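Local coordinates for protein acyl-CoA dehydrogenase (Bacillus anthracis, PDB 3OWA) that probably catalyses the FAD-dependent alpha,beta-dehydrogenation of acyl-CoA thioesters, as other acyl-CoA dehydrogenases do, at residues A11-G15 / L331-R335; G175-L180 / L244-E248; L477-Y482 / L551-E555; K526-Y531 / E584-I589. All coordinates share one frame; numbering follows the deposited sequence.

The four contacts lie far apart and none touches another. Contact 1 brings the N-terminal segment onto helix 305-336 of the helical acyl-CoA dehydrogenase core. Contact 2 pairs two strands of the middle beta domain, and its Leu180 side chain is about 14 Å from a bound FAD. Contacts 3 and 4 both use helix 526-554, one at each end, with centres about 40 Å apart; their segments alternate along the chain. Contacts 2 and 4 lie on opposite sides of the chain's centre, about 59 Å apart between centres. The segments of contact 2 both fall between those of contact 1 in the sequence, yet the two contacts' nearest atoms are about 24 Å apart.

Contact 1. Residues A11-G15 / L331-R335; sequences AVKGG and LFESR
The guanidinium of Arg335 is the flat group here, and Ala11 and Lys13 lie at its edge. The contact joins an extended N-terminal segment to helix 305-336 of the C-terminal helical domain of the acyl-CoA dehydrogenase fold. Ala11 CB and Lys13 CG are near the guanidinium plane. Ala11 CB is 3.3 Å from Arg335 NH1, while Lys13 CG stands 4.2 Å from Arg335 NH2. Val12 O comes in obliquely, 3.3 Å from Arg335 NH1, at an angle too poor for a hydrogen bond. A bend at chi2 (73°) turns the Arg335 chain toward the segment. Glu356 makes a long, weak ion pair with this arginine. It also accepts a hydrogen bond from Gly14 N, and Tyr357 OH is hydrogen-bonded to Val12 O. The residues just after helix 348-355 therefore help hold the segment in place. Lys13 NZ stays 6.6 Å from Arg335 NH2, so the two like charges do not meet. One helical turn before Arg335, Leu331 supplies the apolar part of the contact. Leu331 CD2 reaches Val12, 3.9 Å from its CB and 4.0 Å from its CG1.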
loop_
_atom_site.group_PDB
_atom_site.type_symbol
_atom_site.label_atom_id
_atom_site.label_comp_id
_atom_site.label_asym_id
_atom_site.label_seq_id
_atom_site.Cartn_x
_atom_site.Cartn_y
_atom_site.Cartn_z
ATOM N N ALA A 11 -0.506 -25.835 -29.968
ATOM C CA ALA A 11 -0.652 -25.088 -28.678
ATOM C C ALA A 11 -1.411 -23.759 -28.853
ATOM O O ALA A 11 -1.844 -23.426 -29.965
ATOM C CB ALA A 11 0.724 -24.862 -28.039
ATOM N N VAL A 12 -1.589 -23.032 -27.746
ATOM C CA VAL A 12 -2.367 -21.783 -27.681
ATOM C C VAL A 12 -1.443 -20.577 -27.897
ATOM O O VAL A 12 -0.367 -20.516 -27.307
ATOM C CB VAL A 12 -3.082 -21.701 -26.297
ATOM C CG1 VAL A 12 -3.539 -20.291 -25.948
ATOM C CG2 VAL A 12 -4.239 -22.684 -26.242
ATOM N N LYS A 13 -1.840 -19.627 -28.743
ATOM C CA LYS A 13 -0.973 -18.479 -29.022
ATOM C C LYS A 13 -0.968 -17.461 -27.893
ATOM O O LYS A 13 -1.957 -17.306 -27.180
ATOM C CB LYS A 13 -1.359 -17.781 -30.322
ATOM C CG LYS A 13 -0.774 -18.449 -31.556
ATOM C CD LYS A 13 -1.153 -17.726 -32.841
ATOM C CE LYS A 13 -0.378 -18.332 -34.030
ATOM N NZ LYS A 13 -0.943 -17.946 -35.364
ATOM N N GLY A 14 0.157 -16.767 -27.750
ATOM C CA GLY A 14 0.269 -15.678 -26.791
ATOM C C GLY A 14 -0.719 -14.568 -27.088
ATOM O O GLY A 14 -0.821 -14.110 -28.231
ATOM N N GLY A 15 -1.464 -14.158 -26.062
ATOM C CA GLY A 15 -2.436 -13.081 -26.191
ATOM C C GLY A 15 -3.784 -13.498 -26.769
ATOM O O GLY A 15 -4.698 -12.687 -26.852
ATOM N N LEU A 331 1.651 -22.697 -20.219
ATOM C CA LEU A 331 1.767 -22.350 -21.650
ATOM C C LEU A 331 3.202 -22.537 -22.148
ATOM O O LEU A 331 3.438 -23.070 -23.248
ATOM C CB LEU A 331 1.290 -20.922 -21.942
ATOM C CG LEU A 331 -0.208 -20.648 -21.832
ATOM C CD1 LEU A 331 -0.494 -19.162 -21.741
ATOM C CD2 LEU A 331 -1.022 -21.331 -22.976
ATOM N N PHE A 332 4.151 -22.088 -21.331
ATOM C CA PHE A 332 5.569 -22.273 -21.593
ATOM C C PHE A 332 5.882 -23.787 -21.738
ATOM O O PHE A 332 6.485 -24.203 -22.738
ATOM C CB PHE A 332 6.369 -21.573 -20.473
ATOM C CG PHE A 332 7.852 -21.442 -20.730
ATOM C CD1 PHE A 332 8.691 -20.979 -19.709
ATOM C CD2 PHE A 332 8.431 -21.793 -21.962
ATOM C CE1 PHE A 332 10.099 -20.847 -19.919
ATOM C CE2 PHE A 332 9.825 -21.676 -22.179
ATOM C CZ PHE A 332 10.657 -21.197 -21.165
ATOM N N GLU A 333 5.438 -24.598 -20.773
ATOM C CA GLU A 333 5.674 -26.055 -20.796
ATOM C C GLU A 333 5.081 -26.752 -22.021
ATOM O O GLU A 333 5.676 -27.694 -22.549
ATOM C CB GLU A 333 5.129 -26.749 -19.541
ATOM C CG GLU A 333 6.175 -27.211 -18.539
ATOM C CD GLU A 333 7.256 -28.105 -19.135
ATOM O OE1 GLU A 333 8.428 -27.680 -19.090
ATOM O OE2 GLU A 333 6.955 -29.221 -19.641
ATOM N N SER A 334 3.909 -26.312 -22.468
ATOM C CA SER A 334 3.298 -26.981 -23.605
ATOM C C SER A 334 3.912 -26.514 -24.932
ATOM O O SER A 334 3.790 -27.189 -25.949
ATOM C CB SER A 334 1.773 -26.874 -23.584
ATOM O OG SER A 334 1.359 -25.593 -23.977
ATOM N N ARG A 335 4.582 -25.369 -24.913
ATOM C CA ARG A 335 5.322 -24.920 -26.078
ATOM C C ARG A 335 6.664 -25.662 -26.142
ATOM O O ARG A 335 7.162 -25.981 -27.232
ATOM C CB ARG A 335 5.533 -23.412 -26.016
ATOM C CG ARG A 335 5.527 -22.730 -27.353
ATOM C CD ARG A 335 4.126 -22.661 -27.920
ATOM N NE ARG A 335 3.977 -21.596 -28.913
ATOM C CZ ARG A 335 2.839 -21.310 -29.549
ATOM N NH1 ARG A 335 1.736 -22.013 -29.311
ATOM N NH2 ARG A 335 2.797 -20.321 -30.438
#

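Contact 2. Residues G175-L180 / L244-E248; sequences GTHYVL and LVPKE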
loop_
_atom_site.group_PDB
_atom_site.type_symbol
_atom_site.label_atom_id
_atom_site.label_comp_id
_atom_site.label_asym_id
_atom_site.label_seq_id
_atom_site.Cartn_x
_atom_site.Cartn_y
_atom_site.Cartn_z
ATOM N N GLY A 175 43.704 -7.268 -29.789
ATOM C CA GLY A 175 42.472 -7.898 -30.287
ATOM C C GLY A 175 42.073 -9.120 -29.468
ATOM O O GLY A 175 41.290 -9.953 -29.909
ATOM N N THR A 176 42.612 -9.234 -28.263
ATOM C CA THR A 176 42.378 -10.425 -27.466
ATOM C C THR A 176 41.311 -10.241 -26.358
ATOM O O THR A 176 40.694 -11.206 -25.945
ATOM C CB THR A 176 43.691 -10.926 -26.836
ATOM O OG1 THR A 176 44.195 -9.945 -25.920
ATOM C CG2 THR A 176 44.761 -11.226 -27.934
ATOM N N HIS A 177 41.128 -9.005 -25.895
ATOM C CA HIS A 177 40.248 -8.693 -24.757
ATOM C C HIS A 177 39.474 -7.422 -25.023
ATOM O O HIS A 177 40.029 -6.483 -25.603
ATOM C CB HIS A 177 41.055 -8.446 -23.484
ATOM C CG HIS A 177 41.763 -9.651 -22.966
ATOM N ND1 HIS A 177 42.933 -10.116 -23.521
ATOM C CD2 HIS A 177 41.480 -10.475 -21.927
ATOM C CE1 HIS A 177 43.330 -11.191 -22.863
ATOM N NE2 HIS A 177 42.468 -11.429 -21.889
ATOM N N TYR A 178 38.214 -7.398 -24.579
ATOM C CA TYR A 178 37.457 -6.154 -24.467
ATOM C C TYR A 178 37.852 -5.468 -23.176
ATOM O O TYR A 178 38.018 -6.139 -22.157
ATOM C CB TYR A 178 35.939 -6.422 -24.478
ATOM C CG TYR A 178 35.459 -6.751 -25.868
ATOM C CD1 TYR A 178 35.231 -5.739 -26.791
ATOM C CD2 TYR A 178 35.232 -8.093 -26.254
ATOM C CE1 TYR A 178 34.783 -6.036 -28.088
ATOM C CE2 TYR A 178 34.775 -8.411 -27.555
ATOM C CZ TYR A 178 34.571 -7.371 -28.464
ATOM O OH TYR A 178 34.115 -7.651 -29.729
ATOM N N VAL A 179 38.020 -4.153 -23.256
ATOM C CA VAL A 179 38.355 -3.276 -22.132
ATOM C C VAL A 179 37.071 -2.539 -21.713
ATOM O O VAL A 179 36.529 -1.707 -22.466
ATOM C CB VAL A 179 39.500 -2.270 -22.502
ATOM C CG1 VAL A 179 39.809 -1.342 -21.351
ATOM C CG2 VAL A 179 40.801 -3.012 -22.911
ATOM N N LEU A 180 36.542 -2.883 -20.539
ATOM C CA LEU A 180 35.233 -2.324 -20.117
ATOM C C LEU A 180 35.382 -1.198 -19.089
ATOM O O LEU A 180 36.177 -1.311 -18.126
ATOM C CB LEU A 180 34.316 -3.433 -19.547
ATOM C CG LEU A 180 33.395 -4.111 -20.565
ATOM C CD1 LEU A 180 34.220 -4.952 -21.530
ATOM C CD2 LEU A 180 32.349 -4.998 -19.835
ATOM N N LEU A 244 39.106 -6.317 -17.908
ATOM C CA LEU A 244 39.625 -7.035 -19.093
ATOM C C LEU A 244 38.853 -8.292 -19.277
ATOM O O LEU A 244 38.900 -9.155 -18.442
ATOM C CB LEU A 244 41.103 -7.427 -18.937
ATOM C CG LEU A 244 42.148 -6.332 -19.000
ATOM C CD1 LEU A 244 43.552 -6.956 -19.115
ATOM C CD2 LEU A 244 41.887 -5.399 -20.177
ATOM N N VAL A 245 38.141 -8.383 -20.378
ATOM C CA VAL A 245 37.244 -9.498 -20.624
ATOM C C VAL A 245 37.673 -10.205 -21.913
ATOM O O VAL A 245 37.706 -9.578 -22.954
ATOM C CB VAL A 245 35.809 -8.983 -20.817
ATOM C CG1 VAL A 245 34.859 -10.174 -21.093
ATOM C CG2 VAL A 245 35.349 -8.105 -19.580
ATOM N N PRO A 246 37.995 -11.505 -21.849
ATOM C CA PRO A 246 38.407 -12.206 -23.078
ATOM C C PRO A 246 37.384 -12.038 -24.181
ATOM O O PRO A 246 36.188 -12.069 -23.920
ATOM C CB PRO A 246 38.440 -13.670 -22.645
ATOM C CG PRO A 246 38.798 -13.608 -21.209
ATOM C CD PRO A 246 38.045 -12.398 -20.686
ATOM N N LYS A 247 37.873 -11.872 -25.404
ATOM C CA LYS A 247 37.037 -11.679 -26.583
ATOM C C LYS A 247 35.953 -12.765 -26.695
ATOM O O LYS A 247 34.841 -12.495 -27.112
ATOM C CB LYS A 247 37.962 -11.675 -27.821
ATOM C CG LYS A 247 37.293 -11.443 -29.122
ATOM C CD LYS A 247 38.279 -11.653 -30.271
ATOM C CE LYS A 247 38.679 -13.111 -30.430
ATOM N NZ LYS A 247 39.309 -13.267 -31.760
ATOM N N GLU A 248 36.292 -13.991 -26.311
ATOM C CA GLU A 248 35.387 -15.125 -26.406
ATOM C C GLU A 248 34.286 -15.125 -25.316
ATOM O O GLU A 248 33.385 -15.990 -25.327
ATOM C CB GLU A 248 36.176 -16.445 -26.355
ATOM C CG GLU A 248 36.941 -16.697 -25.040
ATOM C CD GLU A 248 38.438 -16.268 -25.068
ATOM O OE1 GLU A 248 38.855 -15.419 -25.930
ATOM O OE2 GLU A 248 39.186 -16.786 -24.181
HETATM O O HOH W 1 40.361 -10.397 -32.504
HETATM O O HOH W 2 41.241 -13.749 -25.416
#
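Val179 has CG1 anti to the backbone N (chi1 178°), which leaves CG2 opposite the carbonyl carbon and beside Leu244 CD2, at 3.8 Å. The two side chains lie side by side and point the same way. Val245 CG1 is likewise anti to its backbone N (179°), and the CG2 branch meets Leu180 CD1 on the other face of the sheet. The backbones form an antiparallel pair in the middle beta domain, where strand 177-188 runs beside strand 243-246. Tyr178 and Val245 are the hydrogen-bonded pair. Tyr178 N donates to Val245 O at 2.8 Å, and Val245 N returns a straighter bond to Tyr178 O at 2.9 Å. His177 with Pro246 and Val179 with Leu244 are non-hydrogen-bonded pairs. His177 CA makes a CA-H...O contact with Val245 O at 3.2 Å, and His177 CD2 packs 3.6 Å from Pro246 N. Lys247 N then bonds to Thr176 O at 2.9 Å, tilted from the carbonyl plane. The Tyr178 ring reaches Lys247 CA with CD2 and meets Phe210 edge-to-face. Thr176 OG1 and His177 ND1 share a hydrogen bond of 2.7 Å, in the plane of the imidazole. Leu180 also touches Val198 of strand 195-202. A water bridges the outer end. It donates to Thr176 O and to Glu248 OE1, 3.0 Å away. Thr176 O thus takes a backbone N-H and a water. Two backbone bonds and the apolar pairs hold the strands together, while the Lys247-Thr176 bond and the water hold the end.

Contact 3. Residues L477-Y482 / L551-E555; sequences LAAQKY and LIAVE
Helix 458-482 ends beside the end of helix 526-554, and the backbones come nearest at Ala478 and Val554, with CA atoms 6.3 Å apart. Val554 is a knob in a hole formed by Leu477, Ala478, Lys481 and Tyr482. Its CG1 lies opposite the backbone N (chi1 152°) and touches Leu477 O and Lys481 CG. Val554 CG2 meets the edge of the Tyr482 ring, 4.1 Å from CE2. Leu477 makes a second apolar contact, with its CD1 3.6 Å from Leu551 CD2. Leu477 CD2 is 3.4 Å from Glu555 OE2, and these two side chains cross at about a right angle. The carboxylate thus rests against a leucine here. The Lys481 chain bends at chi2 (-80°). This brings it back over its own neighbour, with Lys481 CD 3.5 Å above the centre of one face of the Tyr482 ring. A second bend, at chi4, turns NZ. Lys481 NZ binds a water at 2.8 Å, and the same water donates to Val554 O at 3.0 Å. A single water therefore links the ammonium to the carbonyl of Val554. Leu551 O accepts bonds from both Val554 N and Glu555 N. Both segments belong to the C-terminal helical region. Ile492 of helix 490-520 touches Ala478, Tyr482 and Val554. Met563 of helix 557-571 touches Leu477 and Glu555. Ala553 packs on Ile579 of the second subunit, so this end of helix 526-554 also borders the dimer interface.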
loop_
_atom_site.group_PDB
_atom_site.type_symbol
_atom_site.label_atom_id
_atom_site.label_comp_id
_atom_site.label_asym_id
_atom_site.label_seq_id
_atom_site.Cartn_x
_atom_site.Cartn_y
_atom_site.Cartn_z
ATOM N N LEU A 477 -11.289 1.372 -30.010
ATOM C CA LEU A 477 -11.719 2.758 -30.093
ATOM C C LEU A 477 -10.591 3.739 -29.870
ATOM O O LEU A 477 -10.532 4.769 -30.540
ATOM C CB LEU A 477 -12.853 3.024 -29.109
ATOM C CG LEU A 477 -14.182 2.434 -29.563
ATOM C CD1 LEU A 477 -15.228 2.566 -28.471
ATOM C CD2 LEU A 477 -14.666 3.114 -30.849
ATOM N N ALA A 478 -9.713 3.413 -28.915
ATOM C CA ALA A 478 -8.556 4.241 -28.582
ATOM C C ALA A 478 -7.532 4.256 -29.723
ATOM O O ALA A 478 -6.954 5.310 -30.036
ATOM C CB ALA A 478 -7.909 3.724 -27.324
ATOM N N ALA A 479 -7.295 3.086 -30.320
ATOM C CA ALA A 479 -6.357 2.976 -31.444
ATOM C C ALA A 479 -6.882 3.723 -32.663
ATOM O O ALA A 479 -6.169 4.541 -33.248
ATOM C CB ALA A 479 -6.065 1.521 -31.774
ATOM N N GLN A 480 -8.146 3.492 -33.009
ATOM C CA GLN A 480 -8.762 4.224 -34.120
ATOM C C GLN A 480 -8.775 5.749 -33.894
ATOM O O GLN A 480 -8.740 6.525 -34.846
ATOM C CB GLN A 480 -10.159 3.684 -34.460
ATOM C CG GLN A 480 -11.320 4.295 -33.690
ATOM C CD GLN A 480 -12.592 4.438 -34.542
ATOM O OE1 GLN A 480 -12.624 4.041 -35.709
ATOM N NE2 GLN A 480 -13.637 5.015 -33.957
ATOM N N LYS A 481 -8.800 6.169 -32.633
ATOM C CA LYS A 481 -8.815 7.598 -32.297
ATOM C C LYS A 481 -7.435 8.283 -32.386
ATOM O O LYS A 481 -7.316 9.357 -32.969
ATOM C CB LYS A 481 -9.415 7.791 -30.907
ATOM C CG LYS A 481 -9.959 9.180 -30.620
ATOM C CD LYS A 481 -8.869 10.177 -30.262
ATOM C CE LYS A 481 -9.368 11.259 -29.314
ATOM N NZ LYS A 481 -10.291 12.235 -29.945
ATOM N N TYR A 482 -6.399 7.678 -31.806
ATOM C CA TYR A 482 -5.085 8.330 -31.744
ATOM C C TYR A 482 -4.113 7.821 -32.780
ATOM O O TYR A 482 -3.117 8.484 -33.086
ATOM C CB TYR A 482 -4.477 8.194 -30.356
ATOM C CG TYR A 482 -5.155 9.062 -29.341
ATOM C CD1 TYR A 482 -4.846 10.422 -29.245
ATOM C CD2 TYR A 482 -6.124 8.536 -28.491
ATOM C CE1 TYR A 482 -5.479 11.230 -28.321
ATOM C CE2 TYR A 482 -6.761 9.329 -27.561
ATOM C CZ TYR A 482 -6.435 10.679 -27.478
ATOM O OH TYR A 482 -7.068 11.478 -26.549
ATOM N N LEU A 551 -13.540 5.525 -22.311
ATOM C CA LEU A 551 -14.558 6.005 -23.285
ATOM C C LEU A 551 -14.761 7.518 -23.193
ATOM O O LEU A 551 -14.820 8.209 -24.201
ATOM C CB LEU A 551 -15.902 5.252 -23.134
ATOM C CG LEU A 551 -15.928 3.780 -23.577
ATOM C CD1 LEU A 551 -17.262 3.073 -23.240
ATOM C CD2 LEU A 551 -15.638 3.672 -25.061
ATOM N N ILE A 552 -14.837 8.027 -21.970
ATOM C CA ILE A 552 -14.973 9.444 -21.717
ATOM C C ILE A 552 -13.759 10.260 -22.188
ATOM O O ILE A 552 -13.898 11.431 -22.539
ATOM C CB ILE A 552 -15.229 9.712 -20.218
ATOM C CG1 ILE A 552 -16.565 9.091 -19.779
ATOM C CG2 ILE A 552 -15.208 11.199 -19.917
ATOM C CD1 ILE A 552 -16.711 8.995 -18.247
ATOM N N ALA A 553 -12.574 9.657 -22.162
ATOM C CA ALA A 553 -11.372 10.358 -22.587
ATOM C C ALA A 553 -11.235 10.320 -24.108
ATOM O O ALA A 553 -10.466 11.083 -24.696
ATOM C CB ALA A 553 -10.144 9.731 -21.947
ATOM N N VAL A 554 -11.975 9.421 -24.738
ATOM C CA VAL A 554 -11.761 9.132 -26.152
ATOM C C VAL A 554 -12.858 9.672 -27.059
ATOM O O VAL A 554 -12.615 9.922 -28.233
ATOM C CB VAL A 554 -11.496 7.628 -26.345
ATOM C CG1 VAL A 554 -11.924 7.143 -27.693
ATOM C CG2 VAL A 554 -10.012 7.336 -26.089
ATOM N N GLU A 555 -14.048 9.889 -26.501
ATOM C CA GLU A 555 -15.196 10.365 -27.271
ATOM C C GLU A 555 -16.030 11.371 -26.486
ATOM O O GLU A 555 -15.833 11.528 -25.274
ATOM C CB GLU A 555 -16.050 9.178 -27.687
ATOM C CG GLU A 555 -15.489 8.442 -28.907
ATOM C CD GLU A 555 -15.803 6.944 -28.913
ATOM O OE1 GLU A 555 -16.553 6.468 -28.024
ATOM O OE2 GLU A 555 -15.286 6.246 -29.815
HETATM O O HOH W 3 -13.078 12.094 -30.238
#

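Contact 4. Residues K526-Y531 / E584-I589; sequences KQKVLY and EIAAKI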
loop_
_atom_site.group_PDB
_atom_site.type_symbol
_atom_site.label_atom_id
_atom_site.label_comp_id
_atom_site.label_asym_id
_atom_site.label_seq_id
_atom_site.Cartn_x
_atom_site.Cartn_y
_atom_site.Cartn_z
ATOM N N LYS A 526 -16.009 -26.287 -3.455
ATOM C CA LYS A 526 -16.792 -25.188 -2.932
ATOM C C LYS A 526 -15.962 -23.903 -2.715
ATOM O O LYS A 526 -16.389 -22.800 -3.086
ATOM C CB LYS A 526 -17.451 -25.628 -1.617
ATOM C CG LYS A 526 -18.349 -24.551 -0.978
ATOM C CD LYS A 526 -19.293 -25.140 0.059
ATOM C CE LYS A 526 -20.705 -24.542 -0.072
ATOM N NZ LYS A 526 -21.697 -25.241 0.821
ATOM N N GLN A 527 -14.790 -24.064 -2.112
ATOM C CA GLN A 527 -13.873 -22.935 -1.860
ATOM C C GLN A 527 -13.438 -22.271 -3.176
ATOM O O GLN A 527 -13.467 -21.058 -3.297
ATOM C CB GLN A 527 -12.687 -23.410 -1.023
ATOM C CG GLN A 527 -11.784 -22.318 -0.436
ATOM C CD GLN A 527 -12.385 -21.606 0.779
ATOM O OE1 GLN A 527 -13.589 -21.734 1.079
ATOM N NE2 GLN A 527 -11.541 -20.835 1.486
ATOM N N LYS A 528 -13.065 -23.048 -4.183
ATOM C CA LYS A 528 -12.736 -22.439 -5.470
ATOM C C LYS A 528 -13.896 -21.662 -6.081
ATOM O O LYS A 528 -13.686 -20.602 -6.662
ATOM C CB LYS A 528 -12.259 -23.478 -6.471
ATOM C CG LYS A 528 -10.961 -24.135 -6.103
ATOM C CD LYS A 528 -10.608 -25.198 -7.111
ATOM C CE LYS A 528 -9.518 -26.039 -6.531
ATOM N NZ LYS A 528 -9.500 -27.365 -7.110
ATOM N N VAL A 529 -15.113 -22.213 -5.985
ATOM C CA VAL A 529 -16.281 -21.556 -6.565
ATOM C C VAL A 529 -16.473 -20.195 -5.905
ATOM O O VAL A 529 -16.707 -19.199 -6.590
ATOM C CB VAL A 529 -17.567 -22.410 -6.437
ATOM C CG1 VAL A 529 -18.843 -21.564 -6.657
ATOM C CG2 VAL A 529 -17.533 -23.577 -7.403
ATOM N N LEU A 530 -16.372 -20.181 -4.579
ATOM C CA LEU A 530 -16.486 -18.977 -3.773
ATOM C C LEU A 530 -15.439 -17.910 -4.124
ATOM O O LEU A 530 -15.804 -16.766 -4.353
ATOM C CB LEU A 530 -16.430 -19.341 -2.281
ATOM C CG LEU A 530 -17.708 -20.026 -1.720
ATOM C CD1 LEU A 530 -17.470 -20.447 -0.289
ATOM C CD2 LEU A 530 -18.959 -19.153 -1.838
ATOM N N TYR A 531 -14.168 -18.304 -4.200
ATOM C CA TYR A 531 -13.091 -17.375 -4.583
ATOM C C TYR A 531 -13.445 -16.775 -5.924
ATOM O O TYR A 531 -13.324 -15.581 -6.121
ATOM C CB TYR A 531 -11.737 -18.087 -4.756
ATOM C CG TYR A 531 -11.048 -18.618 -3.517
ATOM C CD1 TYR A 531 -11.136 -17.944 -2.297
ATOM C CD2 TYR A 531 -10.273 -19.776 -3.582
ATOM C CE1 TYR A 531 -10.472 -18.409 -1.179
ATOM C CE2 TYR A 531 -9.594 -20.261 -2.449
ATOM C CZ TYR A 531 -9.730 -19.579 -1.246
ATOM O OH TYR A 531 -9.102 -20.027 -0.110
ATOM N N GLU A 584 -17.980 -17.138 4.415
ATOM C CA GLU A 584 -17.808 -18.565 4.156
ATOM C C GLU A 584 -16.356 -18.892 3.748
ATOM O O GLU A 584 -15.759 -19.844 4.260
ATOM C CB GLU A 584 -18.782 -19.020 3.081
ATOM C CG GLU A 584 -18.959 -20.520 3.040
ATOM C CD GLU A 584 -20.142 -20.982 2.169
ATOM O OE1 GLU A 584 -20.993 -20.140 1.779
ATOM O OE2 GLU A 584 -20.190 -22.191 1.863
ATOM N N ILE A 585 -15.786 -18.092 2.844
ATOM C CA ILE A 585 -14.365 -18.269 2.480
ATOM C C ILE A 585 -13.503 -18.263 3.754
ATOM O O ILE A 585 -12.676 -19.151 3.972
ATOM C CB ILE A 585 -13.875 -17.147 1.507
ATOM C CG1 ILE A 585 -14.478 -17.350 0.110
ATOM C CG2 ILE A 585 -12.328 -17.095 1.463
ATOM C CD1 ILE A 585 -14.539 -16.080 -0.785
ATOM N N ALA A 586 -13.714 -17.249 4.596
ATOM C CA ALA A 586 -12.888 -17.035 5.791
ATOM C C ALA A 586 -13.001 -18.183 6.776
ATOM O O ALA A 586 -12.005 -18.583 7.381
ATOM C CB ALA A 586 -13.259 -15.749 6.460
ATOM N N ALA A 587 -14.207 -18.720 6.935
ATOM C CA ALA A 587 -14.412 -19.823 7.845
ATOM C C ALA A 587 -13.434 -20.944 7.526
ATOM O O ALA A 587 -12.801 -21.476 8.426
ATOM C CB ALA A 587 -15.898 -20.337 7.787
ATOM N N LYS A 588 -13.301 -21.304 6.247
ATOM C CA LYS A 588 -12.431 -22.423 5.869
ATOM C C LYS A 588 -10.917 -22.087 5.994
ATOM O O LYS A 588 -10.093 -22.933 6.378
ATOM C CB LYS A 588 -12.736 -22.877 4.457
ATOM C CG LYS A 588 -12.021 -24.195 4.122
ATOM C CD LYS A 588 -12.464 -24.769 2.822
ATOM C CE LYS A 588 -12.101 -26.245 2.751
ATOM N NZ LYS A 588 -12.580 -26.790 1.452
ATOM N N ILE A 589 -10.561 -20.844 5.677
ATOM C CA ILE A 589 -9.187 -20.368 5.876
ATOM C C ILE A 589 -8.808 -20.464 7.349
ATOM O O ILE A 589 -7.753 -20.989 7.679
ATOM C CB ILE A 589 -9.063 -18.910 5.402
ATOM C CG1 ILE A 589 -9.170 -18.903 3.881
ATOM C CG2 ILE A 589 -7.720 -18.266 5.926
ATOM C CD1 ILE A 589 -9.350 -17.546 3.315
#
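Two helices of the C-terminal helical region cross here: the start of helix 526-554 meets helix 578-592. Their short segments run at 136° to each other, their axes 10.1 Å apart at closest approach. Gln527 is the polar centre. Its CG is opposite the backbone N, and a bend at chi2 (76°) turns the amide toward the other helix. Gln527 NE2 donates to Ile585 O at 3.2 Å, almost straight at 176° and in the plane of the amide. Gln527 NE2 also donates to Tyr531 OH at 3.0 Å, here tilted from that plane. Two bonds from one nitrogen thus fix the rotation of the amide. Lys588 slides past Gln527 in the opposite direction, its CB and CD packed against the amide. Apolar contacts lie alongside. Ile585 CG2 comes to the edge of the Tyr531 ring, 3.5 Å from CE1. Ile585 CG1 meets Leu530 CB at 3.7 Å, and Leu530 CD1 touches Glu584 CG at 3.6 Å. Lys526 and Glu584 form a salt bridge, NZ to OE2 3.6 Å, their chains crossing at about a right angle. Around them, Tyr531 OH is hydrogen-bonded to Thr596 O near the C-terminus. Ile589 packs on Ala315 of helix 305-336 and on helix 257-293. Ile585 O already accepts from Ile589 N within its helix, so the amide of Gln527 adds a second donor to that carbonyl. The buried Gln527 NE2 is therefore satisfied by one bond across the contact and one to the tyrosine, while the lysine-glutamate pair lies toward the more exposed side.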